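Local coordinates for regulatory protein RecX (Lactobacillus reuteri, PDB 3D5L) that probably modulates the activity of the recombinase RecA, as a member of the RecX family built mainly of tandem three-helix domains, at residues A4-I9 against I20-K25; K15-I20 against A27-E32. All coordinates share one frame; numbering follows the deposited sequence.

Both contacts belong to one antiparallel sheet near the N-terminus, and strand 17-22 is the element they have in common. Contact 1 pairs it with strand 4-11 on one flank, contact 2 with strand 25-31 on the other; the three strands form a meander, with 45-46 beyond 4-11. The centres of the two contacts are about 12 Å apart, and I20 takes part in both. Apolar side chains meet at the seam: L22 CD1 lies 3.5 Å from A27 CB. A sulfate ion, probably from the crystallisation liquor, is bound by R17 of contact 2 and by Q12. The centre of contact 1 lies about 41 Å from the centre of the chain, that of contact 2 about 29 Å; the first is the more exposed.

Contact 1. Residues A4-I9 against I20-K25; sequences AKISKI and IYLDGK
Two residues of strand 4-11, S7 and K8, stand opposite the single residue Y21: a classic beta bulge that moves the antiparallel register by one between the I6-L22 and K8-Y21 pairs. Two bonds define it: S7 N to Y21 O (2.7 Å) and Y21 N to K8 O (3.0 Å, nearly straight at 168°). The bulge also turns the S7 side chain toward the hairpin partner. Its chi1 of 74° places OG over the backbone, between N and C; there OG accepts a bent hydrogen bond from G24 N (2.8 Å) and ties the type I' turn L22-K25 to strand 4-11. D23 N donates to K5 O at 2.8 Å, while the return bond from K5 N to D23 OD2 is weak. On the face carrying I6, I20 and L22, I6 CG1 meets L22 CD2 at 3.5 Å and I20 CG2 at 3.9 Å. On the other face K8 and Y21 run side by side: K8 CD sits over the ring toward its rim, a CH-pi contact, and NZ stands 4.6 Å from the ring centroid, 13° off its normal. This cation-pi geometry could offset part of the ammonium charge, probably modestly on an exposed surface.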
# COMPACT_ATOMS: atom_id res chain seq x y z
N ALA A 4 -6.58 -42.33 -1.68
CA ALA A 4 -5.59 -42.13 -2.73
C ALA A 4 -4.21 -41.98 -2.09
O ALA A 4 -4.11 -41.53 -0.96
CB ALA A 4 -5.93 -40.88 -3.54
N LYS A 5 -3.17 -42.37 -2.81
CA LYS A 5 -1.80 -42.29 -2.30
C LYS A 5 -0.90 -41.61 -3.33
O LYS A 5 -0.95 -41.93 -4.52
CB LYS A 5 -1.28 -43.69 -1.98
CG LYS A 5 -0.41 -43.78 -0.73
CD LYS A 5 -0.10 -45.25 -0.40
CE LYS A 5 0.49 -45.44 1.00
NZ LYS A 5 1.94 -45.09 1.11
N ILE A 6 -0.07 -40.68 -2.87
CA ILE A 6 0.84 -39.96 -3.76
C ILE A 6 1.97 -40.85 -4.27
O ILE A 6 2.81 -41.31 -3.48
CB ILE A 6 1.44 -38.73 -3.03
CG1 ILE A 6 0.32 -37.75 -2.68
CG2 ILE A 6 2.49 -38.07 -3.91
CD1 ILE A 6 0.77 -36.57 -1.85
N SER A 7 1.99 -41.08 -5.58
CA SER A 7 3.01 -41.93 -6.19
C SER A 7 4.22 -41.15 -6.70
O SER A 7 5.26 -41.72 -7.01
CB SER A 7 2.41 -42.73 -7.35
OG SER A 7 2.19 -41.91 -8.49
N LYS A 8 4.09 -39.83 -6.80
CA LYS A 8 5.19 -39.02 -7.28
C LYS A 8 4.91 -37.53 -7.09
O LYS A 8 3.77 -37.09 -7.06
CB LYS A 8 5.43 -39.30 -8.77
CG LYS A 8 6.63 -38.59 -9.35
CD LYS A 8 6.47 -38.36 -10.85
CE LYS A 8 6.54 -39.64 -11.66
NZ LYS A 8 6.39 -39.38 -13.13
N ILE A 9 5.99 -36.77 -6.97
CA ILE A 9 5.90 -35.32 -6.82
C ILE A 9 6.99 -34.78 -7.72
O ILE A 9 8.17 -35.04 -7.51
CB ILE A 9 6.17 -34.90 -5.37
CG1 ILE A 9 5.10 -35.51 -4.45
CG2 ILE A 9 6.17 -33.39 -5.26
CD1 ILE A 9 5.31 -35.22 -2.98
N ILE A 20 1.46 -33.17 -8.44
CA ILE A 20 1.22 -34.33 -7.59
C ILE A 20 0.49 -35.45 -8.33
O ILE A 20 -0.55 -35.22 -8.95
CB ILE A 20 0.41 -33.95 -6.32
CG1 ILE A 20 1.31 -33.20 -5.33
CG2 ILE A 20 -0.12 -35.20 -5.64
CD1 ILE A 20 1.91 -31.94 -5.87
N TYR A 21 1.05 -36.65 -8.25
CA TYR A 21 0.49 -37.83 -8.90
C TYR A 21 -0.07 -38.77 -7.84
O TYR A 21 0.62 -39.15 -6.90
CB TYR A 21 1.56 -38.56 -9.70
CG TYR A 21 2.09 -37.79 -10.89
CD1 TYR A 21 1.76 -38.16 -12.19
CD2 TYR A 21 2.91 -36.68 -10.70
CE1 TYR A 21 2.24 -37.44 -13.29
CE2 TYR A 21 3.39 -35.95 -11.79
CZ TYR A 21 3.05 -36.33 -13.07
OH TYR A 21 3.52 -35.59 -14.13
N LEU A 22 -1.33 -39.16 -8.01
CA LEU A 22 -1.96 -40.08 -7.08
C LEU A 22 -2.11 -41.43 -7.76
O LEU A 22 -2.75 -41.54 -8.81
CB LEU A 22 -3.32 -39.55 -6.64
CG LEU A 22 -3.25 -38.30 -5.75
CD1 LEU A 22 -4.64 -37.73 -5.53
CD2 LEU A 22 -2.59 -38.66 -4.44
N ASP A 23 -1.50 -42.46 -7.17
CA ASP A 23 -1.59 -43.81 -7.71
C ASP A 23 -1.15 -43.89 -9.17
O ASP A 23 -1.82 -44.51 -10.00
CB ASP A 23 -3.03 -44.32 -7.58
CG ASP A 23 -3.52 -44.29 -6.14
OD1 ASP A 23 -2.99 -45.07 -5.31
OD2 ASP A 23 -4.44 -43.49 -5.84
N GLY A 24 -0.01 -43.26 -9.46
CA GLY A 24 0.54 -43.28 -10.81
C GLY A 24 -0.04 -42.30 -11.81
O GLY A 24 0.38 -42.31 -12.97
N LYS A 25 -0.97 -41.45 -11.40
CA LYS A 25 -1.59 -40.48 -12.32
C LYS A 25 -1.61 -39.04 -11.80
O LYS A 25 -1.84 -38.80 -10.61
CB LYS A 25 -3.03 -40.89 -12.63
CG LYS A 25 -3.23 -42.37 -12.94
CD LYS A 25 -4.71 -42.69 -13.05
CE LYS A 25 -4.96 -44.19 -13.24
NZ LYS A 25 -6.43 -44.48 -13.28

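Contact 2. Residues K15-I20 against A27-E32; sequences KGRYNI and AFPVAE. With SO4 (sulfate ion), chain C.
R17 folds its guanidinium back across strand 25-31, laying one face over the backbone at V30 C and A31 N. The chain bends at chi2 (-94°) and chi3 (-52°), and NH1 ends 3.3 Å from A31 CB. NH1 and A31 N are both donors and do not bond each other; D58 OD1, from helix 48-71, accepts from both, forming a salt bridge with the arginine. The edge bearing NE and NH2 turns to the sulfate, whose O1 lies in the guanidinium plane and accepts from NE (3.1 Å) and NH2 (3.0 Å). An alanine in place of R17 would probably leave D58 without its cationic mate and the sulfate without the paired bonds from NE and NH2, with Q12 still holding it. This is an antiparallel beta hairpin: Y18 and V30 exchange backbone bonds, I20 N donates to F28 O, and A27 and F28 share I20 as their partner, a second classic bulge, where I20 O takes A27 N at 2.7 Å and F28 N only weakly. On the face away from R17, I20 CD1 meets V30 CG2, the side chains crossing at about a right angle. I20 CG2 lies above the F28 ring toward its rim; V30 CG1 meets that ring edge-on, in its plane. Farther along, E32 CG approaches the Y18 ring edge at CE2 (3.9 Å), and A31 occupies the N-cap position, directly before helix 32-37.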
# COMPACT_ATOMS: atom_id res chain seq x y z
N LYS A 15 10.25 -22.81 -10.69
CA LYS A 15 10.28 -23.09 -9.26
C LYS A 15 9.10 -22.55 -8.45
O LYS A 15 8.49 -21.53 -8.79
CB LYS A 15 11.58 -22.54 -8.65
CG LYS A 15 11.72 -21.02 -8.74
CD LYS A 15 13.15 -20.58 -8.46
CE LYS A 15 13.29 -19.06 -8.45
NZ LYS A 15 12.47 -18.48 -7.35
N GLY A 16 8.79 -23.26 -7.36
CA GLY A 16 7.73 -22.83 -6.47
C GLY A 16 6.46 -23.65 -6.49
O GLY A 16 5.67 -23.59 -5.53
N ARG A 17 6.25 -24.40 -7.56
CA ARG A 17 5.04 -25.21 -7.70
C ARG A 17 5.41 -26.65 -8.01
O ARG A 17 6.47 -26.91 -8.59
CB ARG A 17 4.19 -24.68 -8.85
CG ARG A 17 4.05 -23.17 -8.91
CD ARG A 17 2.82 -22.71 -8.22
NE ARG A 17 1.63 -23.43 -8.68
CZ ARG A 17 0.50 -23.48 -7.98
NH1 ARG A 17 0.43 -22.86 -6.81
NH2 ARG A 17 -0.53 -24.17 -8.43
N TYR A 18 4.53 -27.59 -7.64
CA TYR A 18 4.77 -29.01 -7.86
C TYR A 18 3.56 -29.74 -8.43
O TYR A 18 2.42 -29.35 -8.20
CB TYR A 18 5.14 -29.69 -6.54
CG TYR A 18 6.39 -29.12 -5.91
CD1 TYR A 18 7.65 -29.67 -6.18
CD2 TYR A 18 6.32 -28.00 -5.07
CE1 TYR A 18 8.80 -29.12 -5.63
CE2 TYR A 18 7.46 -27.44 -4.52
CZ TYR A 18 8.70 -28.00 -4.80
OH TYR A 18 9.84 -27.46 -4.22
N ASN A 19 3.84 -30.80 -9.19
CA ASN A 19 2.78 -31.62 -9.76
C ASN A 19 2.68 -32.86 -8.89
O ASN A 19 3.68 -33.52 -8.63
CB ASN A 19 3.12 -32.02 -11.20
CG ASN A 19 3.16 -30.83 -12.15
OD1 ASN A 19 2.31 -29.95 -12.08
ND2 ASN A 19 4.15 -30.82 -13.04
N ILE A 20 1.46 -33.17 -8.44
CA ILE A 20 1.22 -34.33 -7.59
C ILE A 20 0.49 -35.45 -8.33
O ILE A 20 -0.55 -35.22 -8.95
CB ILE A 20 0.41 -33.95 -6.32
CG1 ILE A 20 1.31 -33.20 -5.33
CG2 ILE A 20 -0.12 -35.20 -5.64
CD1 ILE A 20 1.91 -31.94 -5.87
N ALA A 27 -2.66 -35.65 -10.54
CA ALA A 27 -3.86 -35.25 -9.82
C ALA A 27 -4.04 -33.73 -9.69
O ALA A 27 -5.07 -33.19 -10.10
CB ALA A 27 -3.89 -35.89 -8.44
N PHE A 28 -3.06 -33.04 -9.12
CA PHE A 28 -3.19 -31.59 -8.96
C PHE A 28 -1.88 -30.90 -8.60
O PHE A 28 -0.91 -31.55 -8.21
CB PHE A 28 -4.26 -31.28 -7.90
CG PHE A 28 -3.98 -31.89 -6.56
CD1 PHE A 28 -3.13 -31.26 -5.66
CD2 PHE A 28 -4.56 -33.10 -6.20
CE1 PHE A 28 -2.86 -31.83 -4.42
CE2 PHE A 28 -4.30 -33.68 -4.97
CZ PHE A 28 -3.45 -33.04 -4.07
N PRO A 29 -1.84 -29.57 -8.74
CA PRO A 29 -0.62 -28.84 -8.42
C PRO A 29 -0.78 -28.13 -7.08
O PRO A 29 -1.90 -27.83 -6.65
CB PRO A 29 -0.54 -27.86 -9.56
CG PRO A 29 -1.98 -27.38 -9.59
CD PRO A 29 -2.80 -28.67 -9.40
N VAL A 30 0.34 -27.87 -6.42
CA VAL A 30 0.30 -27.19 -5.15
C VAL A 30 1.48 -26.26 -5.05
O VAL A 30 2.57 -26.60 -5.48
CB VAL A 30 0.34 -28.18 -3.96
CG1 VAL A 30 -1.00 -28.88 -3.83
CG2 VAL A 30 1.43 -29.22 -4.19
N ALA A 31 1.25 -25.06 -4.50
CA ALA A 31 2.32 -24.11 -4.30
C ALA A 31 3.19 -24.78 -3.24
O ALA A 31 2.73 -25.70 -2.56
CB ALA A 31 1.76 -22.77 -3.76
N GLU A 32 4.43 -24.33 -3.10
CA GLU A 32 5.30 -24.92 -2.11
C GLU A 32 4.71 -24.81 -0.70
O GLU A 32 4.68 -25.80 0.03
CB GLU A 32 6.67 -24.25 -2.15
CG GLU A 32 7.75 -25.04 -1.45
CD GLU A 32 9.09 -24.33 -1.46
OE1 GLU A 32 9.49 -23.84 -2.54
OE2 GLU A 32 9.74 -24.27 -0.39
S SO4 C . -0.70 -24.50 -12.00
O1 SO4 C . 0.43 -24.94 -11.16
O2 SO4 C . -1.11 -25.64 -12.84
O3 SO4 C . -0.31 -23.37 -12.85
O4 SO4 C . -1.82 -24.06 -11.13